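Local structure of SusD superfamily protein (Bacteroides vulgatus ATCC 8482, 3JQ0) at residues Y108-A112 with D159-S163; Q186-E191 with A213-V217; R310-R315 with A393-Y398; D411-Y417 with K436-R440. The protein probably binds glycans or other nutrients at the outer membrane, although its own ligand has not been established. One frame throughout, in Å; residues are numbered along the deposited sequence. Where two conformers were deposited one is given.

Contact 1 (Y108-A112 with D159-S163); sequences YGMRA and DIQAS
Y108 and S163 bring their backbones closest, CA to CA 5.0 Å, where helix 97-122 meets helix 149-167 as an antiparallel pair. The axes of the two short segments approach to 8.0 Å with a signed crossing angle of -158°, the close helix packing of the TPR-like, all-helical part of the SusD fold. Spacing this tight is usual where small residues line the interface, and G109, A112, A162 and S163 do so here. The S163 hydroxyl lies alongside G109, where a CB would sit tight against OG, while hydrogen-bonding to G105 O and T185 OG1. A162 sets its methyl almost over the middle of the Y108 ring, CB 3.6 Å from the ring centroid, a CH-pi contact on one face.

The polar half of the interface is a buried salt bridge. With CG anti to the backbone N (chi1 -175°) and a bend at chi3, R111 presents NE and NH2 side-on to the D159 carboxylate, each nitrogen serving a separate oxygen. The NH2 bond to OD1 is nearly straight, whereas NE reaches OD2 from above the carboxylate plane. N83 takes NH1 and Q155 donates to D159 OD2, so both charged groups have further partners. A leucine in place of R111 would probably leave the buried D159 carboxylate without its countercharge and N83 without a donor. Beyond the ion pair, A112 CB sits 3.9 Å from D159 CB, while D159 OD1, 2.8 Å from R111 NH2, also lies 3.5 Å from Y108 CD1.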
loop_
_atom_site.group_PDB
_atom_site.type_symbol
_atom_site.label_atom_id
_atom_site.label_comp_id
_atom_site.label_asym_id
_atom_site.label_seq_id
_atom_site.Cartn_x
_atom_site.Cartn_y
_atom_site.Cartn_z
ATOM N N TYR A 108 19.513 7.193 0.326
ATOM C CA TYR A 108 18.846 8.238 1.131
ATOM C C TYR A 108 17.313 8.095 1.007
ATOM O O TYR A 108 16.591 8.295 1.997
ATOM C CB TYR A 108 19.324 9.612 0.697
ATOM C CG TYR A 108 20.679 10.025 1.215
ATOM C CD1 TYR A 108 20.908 10.158 2.558
ATOM C CD2 TYR A 108 21.733 10.279 0.339
ATOM C CE1 TYR A 108 22.144 10.568 3.057
ATOM C CE2 TYR A 108 22.981 10.695 0.820
ATOM C CZ TYR A 108 23.167 10.824 2.167
ATOM O OH TYR A 108 24.398 11.244 2.648
ATOM N N GLY A 109 16.812 7.804 -0.192
ATOM C CA GLY A 109 15.362 7.683 -0.394
ATOM C C GLY A 109 14.794 6.513 0.403
ATOM O O GLY A 109 13.766 6.659 1.080
HETATM N N MSE A 110 15.462 5.346 0.322
HETATM C CA MSE A 110 14.995 4.180 1.077
HETATM C C MSE A 110 15.051 4.419 2.576
HETATM O O MSE A 110 14.154 3.950 3.319
HETATM C CB MSE A 110 15.769 2.932 0.702
HETATM C CG MSE A 110 15.500 2.386 -0.705
HETATM SE SE MSE A 110 16.376 0.697 -1.058
HETATM C CE MSE A 110 18.188 1.379 -1.264
ATOM N N ARG A 111 16.075 5.127 3.055
ATOM C CA ARG A 111 16.139 5.402 4.482
ATOM C C ARG A 111 14.942 6.247 4.936
ATOM O O ARG A 111 14.260 5.941 5.925
ATOM C CB ARG A 111 17.471 6.073 4.876
ATOM C CG ARG A 111 17.604 6.264 6.375
ATOM C CD ARG A 111 19.000 6.536 6.830
ATOM N NE ARG A 111 19.429 7.870 6.484
ATOM C CZ ARG A 111 20.658 8.325 6.723
ATOM N NH1 ARG A 111 21.575 7.514 7.165
ATOM N NH2 ARG A 111 20.940 9.566 6.471
ATOM N N ALA A 112 14.657 7.306 4.187
ATOM C CA ALA A 112 13.508 8.175 4.477
ATOM C C ALA A 112 12.207 7.368 4.420
ATOM O O ALA A 112 11.316 7.569 5.241
ATOM C CB ALA A 112 13.479 9.329 3.490
ATOM N N ASP A 159 16.794 13.544 4.524
ATOM C CA ASP A 159 17.136 12.444 3.624
ATOM C C ASP A 159 16.449 12.580 2.266
ATOM O O ASP A 159 17.036 12.221 1.253
ATOM C CB ASP A 159 16.808 11.132 4.311
ATOM C CG ASP A 159 17.828 10.757 5.365
ATOM O OD1 ASP A 159 18.991 11.208 5.274
ATOM O OD2 ASP A 159 17.465 9.931 6.263
ATOM N N ILE A 160 15.198 13.056 2.238
ATOM C CA ILE A 160 14.514 13.316 0.976
ATOM C C ILE A 160 15.327 14.361 0.167
ATOM O O ILE A 160 15.539 14.211 -1.041
ATOM C CB ILE A 160 13.065 13.779 1.200
ATOM C CG1 ILE A 160 12.213 12.603 1.674
ATOM C CG2 ILE A 160 12.507 14.452 -0.051
ATOM C CD1 ILE A 160 10.869 12.997 2.230
ATOM N N GLN A 161 15.753 15.437 0.847
ATOM C CA GLN A 161 16.550 16.460 0.168
ATOM C C GLN A 161 17.844 15.851 -0.378
ATOM O O GLN A 161 18.235 16.123 -1.497
ATOM C CB GLN A 161 16.813 17.633 1.133
ATOM C CG GLN A 161 17.705 18.752 0.587
ATOM C CD GLN A 161 17.998 19.768 1.686
ATOM O OE1 GLN A 161 18.520 19.410 2.762
ATOM N NE2 GLN A 161 17.663 21.000 1.447
ATOM N N ALA A 162 18.543 15.069 0.448
ATOM C CA ALA A 162 19.779 14.432 0.014
ATOM C C ALA A 162 19.534 13.536 -1.200
ATOM O O ALA A 162 20.311 13.497 -2.163
ATOM C CB ALA A 162 20.445 13.668 1.144
ATOM N N SER A 163 18.431 12.782 -1.155
ATOM C CA SER A 163 18.080 11.871 -2.244
ATOM C C SER A 163 17.828 12.640 -3.543
ATOM O O SER A 163 18.396 12.316 -4.592
ATOM C CB SER A 163 16.855 11.064 -1.855
ATOM O OG SER A 163 16.450 10.223 -2.947
#

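Contact 2 (Q186-E191 with A213-V217); sequences QMLKGE and AFENV
The F214 ring lies with one face against G190, whose CA is 3.7 Å from the ring centroid and displaced toward the rim, a CH-pi contact. At the ring's edge stands the selenium of M187, SE to F214 CD1 4.0 Å, a Met-aromatic contact made with selenomethionine. The ring occupies the place a side chain at G190 would need: a CB there would collide with F214 CE1. The antiparallel helices 182-199 and 204-217 can therefore approach to 7.9 Å between segment axes, as in the helical hairpins of TPR-like folds. A213 fills the next position, its methyl 3.4 Å from Q186 O, while V217 CG2 packs on Q186 CB and M187 CG.

The other flat groups are two amides, their planes 55° apart. N216 ND2 donates to Q186 OE1 over 3.2 Å in a nearly straight bond, lying in its own amide plane but well above the carbonyl plane of the acceptor; N216 OD1 accepts from K219 NZ. A bend at chi2 (-60°) folds the Q186 chain back so that OE1 faces N216, and NE2 is left to E164, which also pairs with K189. An alanine in place of Q186 would probably leave N216 ND2 without this acceptor, open a gap beside N216 CB and take away the bond to E164. The chemistry is thus divided: apolar and aromatic contacts permit the close approach, and a single side-chain amide-to-amide hydrogen bond supplies directional pairing at the border.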
loop_
_atom_site.group_PDB
_atom_site.type_symbol
_atom_site.label_atom_id
_atom_site.label_comp_id
_atom_site.label_asym_id
_atom_site.label_seq_id
_atom_site.Cartn_x
_atom_site.Cartn_y
_atom_site.Cartn_z
ATOM N N GLN A 186 10.229 11.602 -5.166
ATOM C CA GLN A 186 9.212 12.651 -5.252
ATOM C C GLN A 186 7.849 12.204 -4.705
ATOM O O GLN A 186 7.186 12.979 -4.047
ATOM C CB GLN A 186 9.089 13.214 -6.659
ATOM C CG GLN A 186 10.360 13.907 -7.129
ATOM C CD GLN A 186 10.741 15.063 -6.239
ATOM O OE1 GLN A 186 9.951 16.008 -6.041
ATOM N NE2 GLN A 186 11.951 15.002 -5.693
HETATM N N MSE A 187 7.469 10.932 -4.932
HETATM C CA MSE A 187 6.255 10.398 -4.326
HETATM C C MSE A 187 6.353 10.464 -2.811
HETATM O O MSE A 187 5.427 10.919 -2.124
HETATM C CB MSE A 187 6.029 8.939 -4.758
HETATM C CG MSE A 187 5.400 8.738 -6.123
HETATM SE SE MSE A 187 3.639 9.510 -6.320
HETATM C CE MSE A 187 2.697 8.531 -5.010
ATOM N N LEU A 188 7.443 9.968 -2.249
ATOM C CA LEU A 188 7.633 9.951 -0.809
ATOM C C LEU A 188 7.650 11.384 -0.273
ATOM O O LEU A 188 7.073 11.675 0.775
ATOM C CB LEU A 188 8.933 9.237 -0.479
ATOM C CG LEU A 188 9.355 9.310 0.985
ATOM C CD1 LEU A 188 8.337 8.649 1.909
ATOM C CD2 LEU A 188 10.745 8.679 1.150
ATOM N N LYS A 189 8.291 12.282 -0.994
ATOM C CA LYS A 189 8.317 13.705 -0.599
ATOM C C LYS A 189 6.892 14.261 -0.514
ATOM O O LYS A 189 6.527 14.949 0.445
ATOM C CB LYS A 189 9.162 14.481 -1.589
ATOM C CG LYS A 189 9.333 15.959 -1.203
ATOM C CD LYS A 189 10.256 16.699 -2.138
ATOM C CE LYS A 189 10.537 18.109 -1.694
ATOM N NZ LYS A 189 11.393 18.834 -2.696
ATOM N N GLY A 190 6.075 13.975 -1.521
ATOM C CA GLY A 190 4.702 14.433 -1.486
ATOM C C GLY A 190 3.966 13.869 -0.272
ATOM O O GLY A 190 3.245 14.608 0.440
ATOM N N GLU A 191 4.160 12.573 0.013
ATOM C CA GLU A 191 3.494 11.997 1.155
ATOM C C GLU A 191 3.955 12.638 2.456
ATOM O O GLU A 191 3.153 12.913 3.362
ATOM C CB GLU A 191 3.733 10.480 1.252
ATOM C CG GLU A 191 3.200 9.704 0.070
ATOM C CD GLU A 191 3.153 8.221 0.368
ATOM O OE1 GLU A 191 4.170 7.611 0.755
ATOM O OE2 GLU A 191 2.029 7.681 0.307
ATOM N N ALA A 213 5.918 18.243 -5.532
ATOM C CA ALA A 213 6.560 16.936 -5.571
ATOM C C ALA A 213 5.770 15.940 -6.417
ATOM O O ALA A 213 6.319 15.246 -7.289
ATOM C CB ALA A 213 6.798 16.393 -4.161
ATOM N N PHE A 214 4.452 15.875 -6.204
ATOM C CA PHE A 214 3.633 15.012 -7.018
ATOM C C PHE A 214 3.660 15.399 -8.481
ATOM O O PHE A 214 3.711 14.534 -9.376
ATOM C CB PHE A 214 2.194 14.922 -6.486
ATOM C CG PHE A 214 2.080 14.290 -5.109
ATOM C CD1 PHE A 214 2.581 13.031 -4.835
ATOM C CD2 PHE A 214 1.448 14.960 -4.077
ATOM C CE1 PHE A 214 2.460 12.457 -3.607
ATOM C CE2 PHE A 214 1.324 14.390 -2.827
ATOM C CZ PHE A 214 1.821 13.140 -2.593
ATOM N N GLU A 215 3.681 16.703 -8.769
ATOM C CA GLU A 215 3.816 17.180 -10.153
ATOM C C GLU A 215 5.133 16.708 -10.752
ATOM O O GLU A 215 5.195 16.317 -11.918
ATOM C CB GLU A 215 3.667 18.686 -10.228
ATOM C CG GLU A 215 2.312 19.245 -9.904
ATOM C CD GLU A 215 1.247 19.066 -10.953
ATOM O OE1 GLU A 215 1.469 18.323 -11.958
ATOM O OE2 GLU A 215 0.134 19.663 -10.741
ATOM N N ASN A 216 6.183 16.738 -9.948
ATOM C CA ASN A 216 7.504 16.301 -10.438
ATOM C C ASN A 216 7.565 14.844 -10.853
ATOM O O ASN A 216 8.333 14.476 -11.722
ATOM C CB ASN A 216 8.596 16.555 -9.431
ATOM C CG ASN A 216 9.026 17.970 -9.355
ATOM O OD1 ASN A 216 8.788 18.790 -10.241
ATOM N ND2 ASN A 216 9.693 18.270 -8.245
ATOM N N VAL A 217 6.735 14.014 -10.224
ATOM C CA VAL A 217 6.675 12.591 -10.620
ATOM C C VAL A 217 6.393 12.427 -12.113
ATOM O O VAL A 217 6.927 11.508 -12.763
ATOM C CB VAL A 217 5.590 11.872 -9.754
ATOM C CG1 VAL A 217 5.300 10.471 -10.284
ATOM C CG2 VAL A 217 5.989 11.860 -8.289
#

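Contact 3 (R310-R315 with A393-Y398); sequences RNNDTR and AYGSKY. With SO4 (sulfate ion), chain I.
Directly after the type II beta turn R310 to D313, T314 N donates to A393 O at the end of helix 383-394, within the SusD-family region. This backbone bond, 3.0 Å from T314 N to A393 O and made from above the carbonyl plane, fastens the chain just before helix 315-319. Two waters extend the seam: one links R310 N, D313 OD2 and Y394 OH, and the other joins N312 O to Y394 O.

Charge pairing begins within segment 310-315 and runs on to helix 430-441. D313 caps the following helix, OD1 accepting from R315 N, and R315 holds the same carboxylate side-on through NE and NH2. Its NH1 goes on to E437 and E441. D313 OD1 thus takes two donors, R315 N and NE, which fixes the carboxylate's rotation. At the turn's outer side, a sulfate probably from the crystallisation liquor is held by R310 NE and NH2 and by N311 N, while R310 NH1 reaches D411.

Apolar and aromatic contacts fill the rest. A393 CB lies over one face of the R315 guanidinium, 3.4 Å from NE. The Y394 ring meets R310 CB at its edge, with CE1 beside D313 CB. Because CG of Y398 stands anti to its backbone N (chi1 -174°), the ring swings back over the turn, and N312 CB settles on one face, 3.7 Å from the Y398 ring centroid and 16° off its normal.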
loop_
_atom_site.group_PDB
_atom_site.type_symbol
_atom_site.label_atom_id
_atom_site.label_comp_id
_atom_site.label_asym_id
_atom_site.label_seq_id
_atom_site.Cartn_x
_atom_site.Cartn_y
_atom_site.Cartn_z
ATOM N N ARG A 310 -19.649 1.186 -7.766
ATOM C CA ARG A 310 -20.783 1.353 -8.652
ATOM C C ARG A 310 -20.741 0.327 -9.769
ATOM O O ARG A 310 -19.683 -0.172 -10.170
ATOM C CB ARG A 310 -20.793 2.761 -9.275
ATOM C CG ARG A 310 -20.751 3.920 -8.279
ATOM C CD ARG A 310 -21.924 3.911 -7.279
ATOM N NE ARG A 310 -23.240 3.826 -7.920
ATOM C CZ ARG A 310 -23.853 4.840 -8.536
ATOM N NH1 ARG A 310 -23.368 6.056 -8.476
ATOM N NH2 ARG A 310 -25.000 4.632 -9.153
ATOM N N ASN A 311 -21.920 0.049 -10.335
ATOM C CA ASN A 311 -21.970 -0.881 -11.437
ATOM C C ASN A 311 -21.067 -0.395 -12.580
ATOM O O ASN A 311 -20.992 0.806 -12.876
ATOM C CB ASN A 311 -23.399 -1.039 -11.932
ATOM C CG ASN A 311 -24.309 -1.784 -10.952
ATOM O OD1 ASN A 311 -23.933 -2.348 -9.919
ATOM N ND2 ASN A 311 -25.581 -1.766 -11.302
ATOM N N ASN A 312 -20.410 -1.343 -13.211
ATOM C CA ASN A 312 -19.551 -1.129 -14.345
ATOM C C ASN A 312 -18.193 -0.502 -14.011
ATOM O O ASN A 312 -17.382 -0.270 -14.928
ATOM C CB ASN A 312 -20.300 -0.371 -15.469
ATOM C CG ASN A 312 -21.585 -1.078 -15.844
ATOM O OD1 ASN A 312 -22.713 -0.572 -15.614
ATOM N ND2 ASN A 312 -21.405 -2.293 -16.270
ATOM N N ASP A 313 -17.881 -0.323 -12.734
ATOM C CA ASP A 313 -16.528 -0.000 -12.308
ATOM C C ASP A 313 -15.750 -1.325 -12.358
ATOM O O ASP A 313 -16.009 -2.229 -11.575
ATOM C CB ASP A 313 -16.550 0.612 -10.916
ATOM C CG ASP A 313 -15.182 0.944 -10.398
ATOM O OD1 ASP A 313 -14.144 0.489 -10.934
ATOM O OD2 ASP A 313 -15.145 1.719 -9.383
ATOM N N THR A 314 -14.831 -1.463 -13.294
ATOM C CA THR A 314 -14.129 -2.720 -13.469
ATOM C C THR A 314 -13.227 -3.073 -12.285
ATOM O O THR A 314 -12.835 -4.237 -12.118
ATOM C CB THR A 314 -13.279 -2.793 -14.776
ATOM O OG1 THR A 314 -12.087 -2.033 -14.574
ATOM C CG2 THR A 314 -14.022 -2.327 -16.008
ATOM N N ARG A 315 -12.951 -2.102 -11.419
ATOM C CA ARG A 315 -12.159 -2.413 -10.235
ATOM C C ARG A 315 -12.881 -3.389 -9.303
ATOM O O ARG A 315 -12.249 -4.072 -8.509
ATOM C CB ARG A 315 -11.799 -1.170 -9.457
ATOM C CG ARG A 315 -10.988 -0.193 -10.290
ATOM C CD ARG A 315 -10.682 1.094 -9.542
ATOM N NE ARG A 315 -11.929 1.876 -9.381
ATOM C CZ ARG A 315 -11.965 3.171 -9.129
ATOM N NH1 ARG A 315 -10.865 3.852 -8.867
ATOM N NH2 ARG A 315 -13.140 3.782 -9.111
ATOM N N ALA A 393 -11.114 3.385 -14.700
ATOM C CA ALA A 393 -11.868 2.353 -13.967
ATOM C C ALA A 393 -13.098 1.898 -14.737
ATOM O O ALA A 393 -13.393 0.694 -14.775
ATOM C CB ALA A 393 -12.273 2.843 -12.576
ATOM N N TYR A 394 -13.885 2.829 -15.273
ATOM C CA TYR A 394 -15.090 2.476 -16.028
ATOM C C TYR A 394 -14.804 2.190 -17.508
ATOM O O TYR A 394 -15.614 1.580 -18.204
ATOM C CB TYR A 394 -16.118 3.596 -15.922
ATOM C CG TYR A 394 -16.670 3.844 -14.542
ATOM C CD1 TYR A 394 -17.714 3.099 -14.010
ATOM C CD2 TYR A 394 -16.121 4.828 -13.721
ATOM C CE1 TYR A 394 -18.206 3.343 -12.736
ATOM C CE2 TYR A 394 -16.609 5.070 -12.446
ATOM C CZ TYR A 394 -17.638 4.319 -11.944
ATOM O OH TYR A 394 -18.173 4.548 -10.691
ATOM N N GLY A 395 -13.671 2.696 -17.986
ATOM C CA GLY A 395 -13.328 2.732 -19.414
ATOM C C GLY A 395 -13.926 3.950 -20.074
ATOM O O GLY A 395 -15.037 4.362 -19.736
ATOM N N SER A 396 -13.215 4.493 -21.044
ATOM C CA SER A 396 -13.674 5.698 -21.676
ATOM C C SER A 396 -15.082 5.599 -22.257
ATOM O O SER A 396 -15.846 6.574 -22.194
ATOM C CB SER A 396 -12.700 6.126 -22.806
ATOM O OG SER A 396 -11.440 6.440 -22.269
ATOM N N LYS A 397 -15.424 4.497 -22.903
ATOM C CA LYS A 397 -16.719 4.406 -23.539
ATOM C C LYS A 397 -17.857 4.600 -22.519
ATOM O O LYS A 397 -18.738 5.454 -22.689
ATOM C CB LYS A 397 -16.876 3.078 -24.288
ATOM C CG LYS A 397 -18.166 2.959 -25.054
ATOM C CD LYS A 397 -18.322 1.614 -25.744
ATOM C CE LYS A 397 -19.626 1.466 -26.508
ATOM N NZ LYS A 397 -19.310 2.158 -27.779
ATOM N N TYR A 398 -17.857 3.807 -21.471
ATOM C CA TYR A 398 -18.883 3.893 -20.470
ATOM C C TYR A 398 -18.802 5.202 -19.727
ATOM O O TYR A 398 -19.817 5.837 -19.457
ATOM C CB TYR A 398 -18.757 2.720 -19.507
ATOM C CG TYR A 398 -19.870 2.638 -18.517
ATOM C CD1 TYR A 398 -19.838 3.345 -17.330
ATOM C CD2 TYR A 398 -20.993 1.872 -18.777
ATOM C CE1 TYR A 398 -20.915 3.301 -16.437
ATOM C CE2 TYR A 398 -22.061 1.792 -17.889
ATOM C CZ TYR A 398 -22.018 2.505 -16.730
ATOM O OH TYR A 398 -23.078 2.444 -15.864
HETATM S S SO4 I . -25.509 0.964 -8.880
HETATM O O1 SO4 I . -25.724 0.039 -7.737
HETATM O O2 SO4 I . -26.410 2.113 -8.882
HETATM O O3 SO4 I . -24.123 1.241 -8.750
HETATM O O4 SO4 I . -25.945 0.156 -9.994
HETATM O O HOH W 1 -17.408 2.827 -8.412
HETATM O O HOH W 2 -17.247 -0.512 -17.630
#

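Contact 4 (D411-Y417 with K436-R440); sequences DNDPEFY and KERLR
R440 reaches from helix 430-441 to D411, F416 and Y417 with a side chain that runs almost straight from CG to NE. CB and CG serve as the stem, and CD leads to NE, whose hydrogen goes to G308 O. NH1 donates to D411 OD2 at 2.9 Å in a salt bridge, nearly along the C-O axis, the carboxylate and guanidinium planes lying only 12° apart. NH2 donates to Y417 OH, 3.2 Å away and tilted from the guanidinium plane, and stands 3.5 Å from F416 CE2, which comes up at the guanidinium edge. One face of the guanidinium is covered by K436 CD.

K436 arrives from one turn earlier on the same helix, bent at chi3 (69°), and its NZ donates to Y417 OH at 3.0 Å. That nitrogen is also held by K424 O and D426, with a long salt bridge to D411 OD2. Y417 OH in turn donates to D411 OD1 over 2.6 Å, so the hydroxyl accepts from a lysine and an arginine while giving its proton to the aspartate. Such a salt-bridge network is likely to favour an ionised D411, whose OD1 has a further partner in R310. F416 CD2 lies over the centre of the Y417 ring, and D413 starts the short helix 414-417 as its N-cap, OD2 accepting from F416 N.

The contact thus ties that short helix and the loop before it to the flank of helix 430-441, with helix 383-394 alongside, where R390 touches both D411 and K436.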
loop_
_atom_site.group_PDB
_atom_site.type_symbol
_atom_site.label_atom_id
_atom_site.label_comp_id
_atom_site.label_asym_id
_atom_site.label_seq_id
_atom_site.Cartn_x
_atom_site.Cartn_y
_atom_site.Cartn_z
ATOM N N ASP A 411 -21.171 11.407 -8.541
ATOM C CA ASP A 411 -21.323 10.053 -8.021
ATOM C C ASP A 411 -21.982 10.118 -6.646
ATOM O O ASP A 411 -21.294 10.114 -5.605
ATOM C CB ASP A 411 -20.007 9.297 -8.056
ATOM C CG ASP A 411 -20.086 7.872 -7.553
ATOM O OD1 ASP A 411 -21.166 7.405 -7.164
ATOM O OD2 ASP A 411 -18.981 7.253 -7.523
ATOM N N ASN A 412 -23.307 10.258 -6.680
ATOM C CA ASN A 412 -24.126 10.652 -5.527
ATOM C C ASN A 412 -25.307 9.717 -5.225
ATOM O O ASN A 412 -26.076 9.981 -4.310
ATOM C CB ASN A 412 -24.623 12.085 -5.716
ATOM C CG ASN A 412 -23.497 13.075 -5.737
ATOM O OD1 ASN A 412 -22.597 12.979 -4.913
ATOM N ND2 ASN A 412 -23.553 14.042 -6.635
ATOM N N ASP A 413 -25.501 8.680 -6.034
ATOM C CA ASP A 413 -26.738 7.890 -6.035
ATOM C C ASP A 413 -27.234 7.591 -4.623
ATOM O O ASP A 413 -26.583 6.897 -3.832
ATOM C CB ASP A 413 -26.533 6.564 -6.734
ATOM C CG ASP A 413 -27.802 5.765 -6.781
ATOM O OD1 ASP A 413 -28.729 6.234 -7.476
ATOM O OD2 ASP A 413 -27.910 4.749 -6.098
ATOM N N PRO A 414 -28.445 8.073 -4.274
ATOM C CA PRO A 414 -28.913 7.908 -2.894
ATOM C C PRO A 414 -28.996 6.474 -2.405
ATOM O O PRO A 414 -28.548 6.173 -1.282
ATOM C CB PRO A 414 -30.273 8.603 -2.901
ATOM C CG PRO A 414 -30.089 9.707 -3.875
ATOM C CD PRO A 414 -29.191 9.147 -4.958
ATOM N N GLU A 415 -29.506 5.575 -3.223
ATOM C CA GLU A 415 -29.648 4.184 -2.789
ATOM C C GLU A 415 -28.262 3.565 -2.502
ATOM O O GLU A 415 -28.071 2.874 -1.490
ATOM C CB GLU A 415 -30.397 3.319 -3.823
ATOM C CG GLU A 415 -30.580 1.896 -3.353
ATOM C CD GLU A 415 -31.344 1.027 -4.322
ATOM O OE1 GLU A 415 -31.957 1.580 -5.268
ATOM O OE2 GLU A 415 -31.323 -0.225 -4.109
ATOM N N PHE A 416 -27.297 3.768 -3.404
ATOM C CA PHE A 416 -26.010 3.146 -3.229
ATOM C C PHE A 416 -25.350 3.648 -1.918
ATOM O O PHE A 416 -24.683 2.869 -1.202
ATOM C CB PHE A 416 -25.115 3.487 -4.417
ATOM C CG PHE A 416 -23.764 2.851 -4.286
ATOM C CD1 PHE A 416 -23.542 1.534 -4.678
ATOM C CD2 PHE A 416 -22.719 3.580 -3.714
ATOM C CE1 PHE A 416 -22.305 0.947 -4.494
ATOM C CE2 PHE A 416 -21.489 2.953 -3.525
ATOM C CZ PHE A 416 -21.270 1.667 -3.935
ATOM N N TYR A 417 -25.437 4.948 -1.639
ATOM C CA TYR A 417 -24.793 5.533 -0.503
ATOM C C TYR A 417 -25.544 5.404 0.810
ATOM O O TYR A 417 -25.015 5.727 1.868
ATOM C CB TYR A 417 -24.337 6.987 -0.780
ATOM C CG TYR A 417 -23.245 6.986 -1.859
ATOM C CD1 TYR A 417 -21.934 6.565 -1.578
ATOM C CD2 TYR A 417 -23.530 7.323 -3.172
ATOM C CE1 TYR A 417 -20.998 6.478 -2.556
ATOM C CE2 TYR A 417 -22.568 7.227 -4.169
ATOM C CZ TYR A 417 -21.295 6.775 -3.840
ATOM O OH TYR A 417 -20.332 6.615 -4.831
ATOM N N LYS A 436 -12.774 7.972 -1.010
ATOM C CA LYS A 436 -13.559 6.931 -1.680
ATOM C C LYS A 436 -12.802 6.411 -2.871
ATOM O O LYS A 436 -12.750 5.208 -3.128
ATOM C CB LYS A 436 -14.910 7.526 -2.058
ATOM C CG LYS A 436 -15.773 6.625 -2.968
ATOM C CD LYS A 436 -17.188 7.157 -3.171
ATOM C CE LYS A 436 -17.254 8.421 -4.003
ATOM N NZ LYS A 436 -18.655 8.961 -4.067
ATOM N N GLU A 437 -12.213 7.323 -3.644
ATOM C CA GLU A 437 -11.496 6.933 -4.856
ATOM C C GLU A 437 -10.303 6.050 -4.490
ATOM O O GLU A 437 -10.052 5.032 -5.158
ATOM C CB GLU A 437 -11.081 8.129 -5.679
ATOM C CG GLU A 437 -10.792 7.764 -7.126
ATOM C CD GLU A 437 -12.024 7.292 -7.869
ATOM O OE1 GLU A 437 -13.146 7.782 -7.546
ATOM O OE2 GLU A 437 -11.892 6.415 -8.746
ATOM N N ARG A 438 -9.552 6.428 -3.469
ATOM C CA ARG A 438 -8.418 5.655 -3.041
ATOM C C ARG A 438 -8.819 4.298 -2.497
ATOM O O ARG A 438 -8.115 3.298 -2.695
ATOM C CB ARG A 438 -7.555 6.414 -2.011
ATOM C CG ARG A 438 -6.837 7.600 -2.600
ATOM C CD ARG A 438 -5.918 8.273 -1.591
ATOM N NE ARG A 438 -4.797 7.484 -1.199
ATOM C CZ ARG A 438 -3.701 7.310 -1.896
ATOM N NH1 ARG A 438 -3.553 7.849 -3.086
ATOM N NH2 ARG A 438 -2.705 6.584 -1.376
ATOM N N LEU A 439 -9.962 4.231 -1.815
ATOM C CA LEU A 439 -10.468 2.963 -1.306
ATOM C C LEU A 439 -10.713 1.995 -2.484
ATOM O O LEU A 439 -10.291 0.845 -2.473
ATOM C CB LEU A 439 -11.728 3.173 -0.457
ATOM C CG LEU A 439 -12.430 1.920 0.048
ATOM C CD1 LEU A 439 -11.543 0.959 0.791
ATOM C CD2 LEU A 439 -13.644 2.315 0.836
ATOM N N ARG A 440 -11.426 2.498 -3.485
ATOM C CA ARG A 440 -11.730 1.711 -4.666
ATOM C C ARG A 440 -10.480 1.311 -5.427
ATOM O O ARG A 440 -10.440 0.214 -6.032
ATOM C CB ARG A 440 -12.698 2.507 -5.570
ATOM C CG ARG A 440 -14.092 2.614 -4.983
ATOM C CD ARG A 440 -15.007 3.477 -5.826
ATOM N NE ARG A 440 -16.375 3.416 -5.317
ATOM C CZ ARG A 440 -17.350 4.260 -5.625
ATOM N NH1 ARG A 440 -17.113 5.342 -6.341
ATOM N NH2 ARG A 440 -18.561 4.015 -5.152
#

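The four contacts follow one another along the chain without interleaving, and they gather into two pairs. Contacts 1 and 2, with centres 13 Å apart, share a run of antiparallel helices: helix 149-167 is followed by helix 182-199, and L188 packs against A112 and I160 to join them. Contacts 3 and 4, also 13 Å apart between centres, both belong to the SusD-family region and are joined by the salt bridges R315 to E437 and R310 to D411. Contacts 1 and 3 stand 38 Å apart, centre to centre, on opposite sides of the chain's middle. Close helix packing thus builds one side, and charged networks tie loops to helices on the other.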